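PDB 5UL3: 4'-phospho-dehydrooxetanocin synthase, which catalyses the oxidative ring contraction of dAMP to an oxetane aldehyde in oxetanocin A biosynthesis, using cobalamin and S-adenosylmethionine radical chemistry. Local coordinates for residues V218-S221 with Q226-E229. Sequence-based numbering, arbitrary orientation.
With EDO (1,2-ethanediol), chain B.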
loop_
_atom_site.group_PDB
_atom_site.type_symbol
_atom_site.label_atom_id
_atom_site.label_comp_id
_atom_site.label_asym_id
_atom_site.label_seq_id
_atom_site.Cartn_x
_atom_site.Cartn_y
_atom_site.Cartn_z
ATOM N N VAL A 218 -1.963 8.673 8.217
ATOM C CA VAL A 218 -3.414 8.864 8.271
ATOM C C VAL A 218 -3.968 8.877 9.702
ATOM O O VAL A 218 -4.975 9.546 9.969
ATOM C CB VAL A 218 -4.101 7.784 7.417
ATOM C CG1 VAL A 218 -3.870 6.409 8.011
ATOM C CG2 VAL A 218 -5.593 8.107 7.249
ATOM N N ILE A 219 -3.328 8.187 10.642
ATOM C CA ILE A 219 -3.910 8.035 11.981
ATOM C C ILE A 219 -3.928 9.370 12.732
ATOM O O ILE A 219 -5.005 9.771 13.202
ATOM C CB ILE A 219 -3.198 6.914 12.765
ATOM C CG1 ILE A 219 -3.645 5.541 12.251
ATOM C CG2 ILE A 219 -3.462 7.013 14.256
ATOM C CD1 ILE A 219 -5.152 5.387 12.180
ATOM N N PRO A 220 -2.816 10.119 12.857
ATOM C CA PRO A 220 -2.926 11.448 13.498
ATOM C C PRO A 220 -3.659 12.473 12.654
ATOM O O PRO A 220 -4.279 13.393 13.209
ATOM C CB PRO A 220 -1.461 11.862 13.728
ATOM C CG PRO A 220 -0.689 11.079 12.738
ATOM C CD PRO A 220 -1.410 9.766 12.581
ATOM N N SER A 221 -3.592 12.365 11.323
ATOM C CA SER A 221 -4.356 13.266 10.463
ATOM C C SER A 221 -5.847 13.173 10.756
ATOM O O SER A 221 -6.553 14.189 10.800
ATOM C CB SER A 221 -4.098 12.931 8.995
ATOM O OG SER A 221 -4.805 13.821 8.138
ATOM N N GLN A 226 -6.669 13.474 20.041
ATOM C CA GLN A 226 -6.085 12.528 20.983
ATOM C C GLN A 226 -4.584 12.736 21.118
ATOM O O GLN A 226 -4.018 12.512 22.197
ATOM C CB GLN A 226 -6.383 11.089 20.558
ATOM C CG GLN A 226 -7.660 10.482 21.161
ATOM C CD GLN A 226 -8.879 10.646 20.263
ATOM O OE1 GLN A 226 -8.848 11.399 19.287
ATOM N NE2 GLN A 226 -9.958 9.935 20.587
ATOM N N PHE A 227 -3.923 13.172 20.042
ATOM C CA PHE A 227 -2.498 13.464 20.119
ATOM C C PHE A 227 -2.239 14.789 20.823
ATOM O O PHE A 227 -1.316 14.886 21.639
ATOM C CB PHE A 227 -1.885 13.472 18.714
ATOM C CG PHE A 227 -1.687 12.096 18.134
ATOM C CD1 PHE A 227 -2.726 11.438 17.503
ATOM C CD2 PHE A 227 -0.459 11.459 18.231
ATOM C CE1 PHE A 227 -2.543 10.167 16.975
ATOM C CE2 PHE A 227 -0.269 10.201 17.696
ATOM C CZ PHE A 227 -1.320 9.553 17.068
ATOM N N PHE A 228 -3.040 15.816 20.525
ATOM C CA PHE A 228 -2.830 17.121 21.147
ATOM C C PHE A 228 -3.118 17.077 22.645
ATOM O O PHE A 228 -2.503 17.818 23.422
ATOM C CB PHE A 228 -3.706 18.180 20.471
ATOM C CG PHE A 228 -3.306 18.498 19.045
ATOM C CD1 PHE A 228 -1.973 18.543 18.668
ATOM C CD2 PHE A 228 -4.279 18.759 18.084
ATOM C CE1 PHE A 228 -1.610 18.843 17.363
ATOM C CE2 PHE A 228 -3.926 19.053 16.777
ATOM C CZ PHE A 228 -2.588 19.098 16.414
ATOM N N GLU A 229 -4.036 16.209 23.064
ATOM C CA GLU A 229 -4.383 16.123 24.477
ATOM C C GLU A 229 -3.182 15.694 25.312
ATOM O O GLU A 229 -2.945 16.226 26.401
ATOM C CB GLU A 229 -5.551 15.155 24.642
ATOM C CG GLU A 229 -5.898 14.777 26.060
ATOM C CD GLU A 229 -7.051 13.794 26.091
ATOM O OE1 GLU A 229 -7.532 13.420 24.998
ATOM O OE2 GLU A 229 -7.476 13.398 27.198
HETATM C C1 EDO B . -6.833 15.714 6.443
HETATM O O1 EDO B . -7.331 14.506 7.055
HETATM C C2 EDO B . -7.041 16.908 7.376
HETATM O O2 EDO B . -6.487 16.665 8.675
#
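Phe-227 lays one face of its ring on Pro-220; the two are the nearest CA pair between residues 218-221 and 226-229, 6.9 Å apart. The CB of Phe-227 leaves the backbone toward the other helix, and CG stands anti to the carbonyl carbon (chi1 -76°), carrying the ring on in that direction. CD1 reaches the proline first, 4.0 Å from both CA and CB of Pro-220. CE1 comes nearer still, 3.7 Å from Pro-220 CA, and CZ at the far end still lies 4.1 Å from Pro-220 CB. The proline thus makes a CH-pi contact, its CB 4.0 Å from the ring centroid and 18° off the normal. Ile-219 meets the same ring differently: its CG2 lies at the edge, near the ring plane, 4.3 Å from CE1 of Phe-227. Both short helices belong to the Rossmann-type domain that houses cobalamin, in the connection between the parallel strands 212-216 and 235-237. Ile-236 of the latter strand touches both Pro-220 and Phe-227, and Phe-194 of helix 190-205 packs edge-to-face with Phe-227, so the buried ring has neighbours on both the sheet and helix 190-205. The Pro-220 side chain is about 7 Å from the bound cobalamin. One residue further on, the CB of Ser-221 leaves the backbone away from residues 226-229; its OG hydrogen-bonds to the main-chain O of Asp-238 and accepts a bond of 2.8 Å from O1 of a 1,2-ethanediol, probably left by the crystallisation liquor.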